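Local coordinates for oxidoreductase protein (Agrobacterium radiobacter, PDB 5UI9), which probably catalyses NAD-dependent oxidation or reduction of a small hydroxylated substrate, as a member of the GFO/IDH/MocA oxidoreductase family, at residues K98-S103 with K108-T113. Sequence-based numbering, arbitrary orientation.
Sequences KPFAKS and KAMVRT. With NAD (nicotinamide-adenine-dinucleotide), chain C; 8A1 ((2S)-2,3-dihydroxy-2-methylpropanoic acid), chain D.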
loop_
_atom_site.group_PDB
_atom_site.type_symbol
_atom_site.label_atom_id
_atom_site.label_comp_id
_atom_site.label_asym_id
_atom_site.label_seq_id
_atom_site.Cartn_x
_atom_site.Cartn_y
_atom_site.Cartn_z
ATOM N N LYS A 98 4.681 22.970 -11.420
ATOM C CA LYS A 98 3.607 21.975 -11.467
ATOM C C LYS A 98 2.315 22.626 -10.951
ATOM O O LYS A 98 2.388 23.677 -10.308
ATOM C CB LYS A 98 3.928 20.677 -10.688
ATOM C CG LYS A 98 4.597 20.780 -9.315
ATOM C CD LYS A 98 3.780 21.465 -8.222
ATOM C CE LYS A 98 2.495 20.713 -7.885
ATOM N NZ LYS A 98 1.877 21.214 -6.627
ATOM N N PRO A 99 1.139 22.081 -11.279
ATOM C CA PRO A 99 0.941 21.129 -12.374
ATOM C C PRO A 99 1.349 21.751 -13.717
ATOM O O PRO A 99 1.024 22.911 -13.973
ATOM C CB PRO A 99 -0.576 20.885 -12.371
ATOM C CG PRO A 99 -1.121 21.593 -11.170
ATOM C CD PRO A 99 -0.131 22.653 -10.814
ATOM N N PHE A 100 2.044 20.978 -14.549
ATOM C CA PHE A 100 2.605 21.474 -15.820
ATOM C C PHE A 100 1.544 22.211 -16.642
ATOM O O PHE A 100 1.704 23.393 -16.966
ATOM C CB PHE A 100 3.217 20.287 -16.590
ATOM C CG PHE A 100 3.983 20.641 -17.841
ATOM C CD1 PHE A 100 4.468 21.927 -18.102
ATOM C CD2 PHE A 100 4.285 19.628 -18.744
ATOM C CE1 PHE A 100 5.182 22.193 -19.262
ATOM C CE2 PHE A 100 5.008 19.886 -19.899
ATOM C CZ PHE A 100 5.456 21.170 -20.160
ATOM N N ALA A 101 0.447 21.510 -16.916
ATOM C CA ALA A 101 -0.662 22.021 -17.709
ATOM C C ALA A 101 -1.993 21.565 -17.124
ATOM O O ALA A 101 -2.021 20.793 -16.160
ATOM C CB ALA A 101 -0.532 21.523 -19.137
ATOM N N LYS A 102 -3.083 22.051 -17.717
ATOM C CA LYS A 102 -4.437 21.618 -17.365
ATOM C C LYS A 102 -4.766 20.224 -17.907
ATOM O O LYS A 102 -5.605 19.529 -17.343
ATOM C CB LYS A 102 -5.476 22.617 -17.885
ATOM C CG LYS A 102 -5.471 23.947 -17.155
ATOM C CD LYS A 102 -6.470 24.932 -17.752
ATOM C CE LYS A 102 -7.058 25.842 -16.682
ATOM N NZ LYS A 102 -7.673 27.073 -17.260
ATOM N N SER A 103 -4.124 19.834 -19.008
ATOM C CA SER A 103 -4.331 18.514 -19.609
ATOM C C SER A 103 -3.052 18.025 -20.287
ATOM O O SER A 103 -2.126 18.809 -20.532
ATOM C CB SER A 103 -5.476 18.568 -20.627
ATOM O OG SER A 103 -5.132 19.367 -21.750
ATOM N N LYS A 108 1.630 18.479 -24.028
ATOM C CA LYS A 108 2.282 18.076 -25.285
ATOM C C LYS A 108 2.535 19.251 -26.232
ATOM O O LYS A 108 3.609 19.332 -26.828
ATOM C CB LYS A 108 1.455 17.026 -26.034
ATOM C CG LYS A 108 1.532 15.618 -25.475
ATOM C CD LYS A 108 0.691 14.692 -26.341
ATOM C CE LYS A 108 0.505 13.322 -25.717
ATOM N NZ LYS A 108 -0.592 12.577 -26.398
ATOM N N ALA A 109 1.548 20.141 -26.382
ATOM C CA ALA A 109 1.702 21.325 -27.247
ATOM C C ALA A 109 2.789 22.257 -26.719
ATOM O O ALA A 109 3.584 22.796 -27.503
ATOM C CB ALA A 109 0.385 22.074 -27.395
ATOM N N MET A 110 2.834 22.427 -25.397
ATOM C CA MET A 110 3.877 23.238 -24.752
ATOM C C MET A 110 5.277 22.667 -24.999
ATOM O O MET A 110 6.220 23.412 -25.295
ATOM C CB MET A 110 3.613 23.367 -23.239
ATOM C CG MET A 110 2.410 24.232 -22.893
ATOM S SD MET A 110 1.641 23.798 -21.320
ATOM C CE MET A 110 2.815 24.521 -20.182
ATOM N N VAL A 111 5.396 21.347 -24.884
ATOM C CA VAL A 111 6.650 20.649 -25.162
ATOM C C VAL A 111 7.030 20.807 -26.639
ATOM O O VAL A 111 8.191 21.089 -26.948
ATOM C CB VAL A 111 6.577 19.155 -24.754
ATOM C CG1 VAL A 111 7.788 18.368 -25.246
ATOM C CG2 VAL A 111 6.476 19.037 -23.242
ATOM N N ARG A 112 6.050 20.652 -27.532
ATOM C CA ARG A 112 6.285 20.743 -28.983
ATOM C C ARG A 112 6.758 22.143 -29.403
ATOM O O ARG A 112 7.718 22.271 -30.186
ATOM C CB ARG A 112 5.027 20.344 -29.767
ATOM C CG ARG A 112 5.257 20.095 -31.252
ATOM N N THR A 113 6.108 23.177 -28.866
ATOM C CA THR A 113 6.461 24.568 -29.176
ATOM C C THR A 113 7.880 24.914 -28.729
ATOM O O THR A 113 8.603 25.603 -29.439
ATOM C CB THR A 113 5.492 25.571 -28.518
ATOM O OG1 THR A 113 4.144 25.132 -28.707
ATOM C CG2 THR A 113 5.654 26.968 -29.131
HETATM P PA NAD C . -0.398 31.814 -5.538
HETATM O O1A NAD C . -1.820 32.066 -5.990
HETATM O O2A NAD C . 0.007 32.104 -4.119
HETATM O O5B NAD C . 0.588 32.621 -6.507
HETATM C C5B NAD C . 0.336 32.798 -7.895
HETATM C C4B NAD C . 0.728 34.226 -8.242
HETATM O O4B NAD C . 0.779 34.357 -9.658
HETATM C C3B NAD C . -0.278 35.249 -7.736
HETATM O O3B NAD C . 0.413 36.279 -7.016
HETATM C C2B NAD C . -0.967 35.783 -8.985
HETATM O O2B NAD C . -1.282 37.170 -8.865
HETATM C C1B NAD C . 0.075 35.531 -10.062
HETATM N N9A NAD C . -0.406 35.293 -11.443
HETATM C C8A NAD C . -1.350 34.424 -11.854
HETATM N N7A NAD C . -1.476 34.474 -13.206
HETATM C C5A NAD C . -0.590 35.373 -13.674
HETATM C C6A NAD C . -0.186 35.922 -14.997
HETATM N N6A NAD C . -0.774 35.507 -16.140
HETATM N N1A NAD C . 0.797 36.852 -15.025
HETATM C C2A NAD C . 1.406 37.295 -13.905
HETATM N N3A NAD C . 1.088 36.841 -12.678
HETATM C C4A NAD C . 0.121 35.900 -12.503
HETATM O O3 NAD C . -0.025 30.293 -5.900
HETATM P PN NAD C . 1.121 29.443 -5.142
HETATM O O1N NAD C . 0.557 28.818 -3.891
HETATM O O2N NAD C . 2.376 30.272 -5.046
HETATM O O5D NAD C . 1.301 28.271 -6.213
HETATM C C5D NAD C . 1.760 28.573 -7.524
HETATM C C4D NAD C . 2.160 27.274 -8.196
HETATM O O4D NAD C . 3.212 26.673 -7.433
HETATM C C3D NAD C . 1.009 26.281 -8.259
HETATM O O3D NAD C . 0.910 25.731 -9.577
HETATM C C2D NAD C . 1.363 25.217 -7.233
HETATM O O2D NAD C . 0.955 23.905 -7.620
HETATM C C1D NAD C . 2.886 25.311 -7.159
HETATM N N1N NAD C . 3.497 24.882 -5.888
HETATM C C2N NAD C . 4.571 24.076 -5.972
HETATM C C3N NAD C . 5.235 23.608 -4.849
HETATM C C7N NAD C . 6.426 22.710 -5.040
HETATM O O7N NAD C . 7.158 22.889 -6.011
HETATM N N7N NAD C . 6.680 21.735 -4.164
HETATM C C4N NAD C . 4.764 23.991 -3.592
HETATM C C5N NAD C . 3.652 24.832 -3.510
HETATM C C6N NAD C . 3.034 25.276 -4.679
HETATM O OXT 8A1 D . 4.523 20.928 -2.498
HETATM C C 8A1 D . 3.470 21.020 -3.173
HETATM O O 8A1 D . 3.470 20.983 -4.424
HETATM C CA 8A1 D . 2.150 21.166 -2.461
HETATM C CB 8A1 D . 1.572 19.757 -2.327
HETATM O O1 8A1 D . 0.407 19.739 -1.496
HETATM O O2 8A1 D . 1.267 21.996 -3.235
HETATM C C3 8A1 D . 2.354 21.839 -1.103
#
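The Phe100 ring meets helix 104-116 in two ways: Val111 CG2 lies in the ring plane at its edge, 3.7 Å from CE2, while the end of Met110 comes in obliquely at CE1. Met110 SD sits 4.8 Å from the ring centroid and 26° off the normal, a Met-aromatic contact. A bend at the last torsion of Met110 (chi3 76°) brings CE to 3.4 Å from Phe100 CE1 while SD rests against Ala101 CB at 3.8 Å. Phe100 itself holds CG anti to the backbone N (chi1 -173°), which puts the ring between Met110 CE and Val111 CG2, CE1 meeting one and CE2 the other. Asn319 of helix 316-335 touches Phe100 and Leu320 touches Val111. All four touching residues are buried, and no hydrogen bond joins the two segments. The loop follows strand 94-97 of the Rossmann domain and runs straight into the helix, with Ser103 as N-cap, its OG bonded to Asp106 N. At its start, next to the cis peptide before Pro99, the Lys98 side chain reaches the pocket that holds NAD and 8A1. Its chain folds back at chi2 and chi3, and NZ donates to 8A1 O at 2.7 Å and to NAD O2D at 3.0 Å, with a salt bridge to Asp178 as well. Lys98 O in turn accepts from NAD O3D at 2.6 Å and, over a longer bond of 3.1 Å, from NAD O2D, fixing the nicotinamide ribose beside the bound acid.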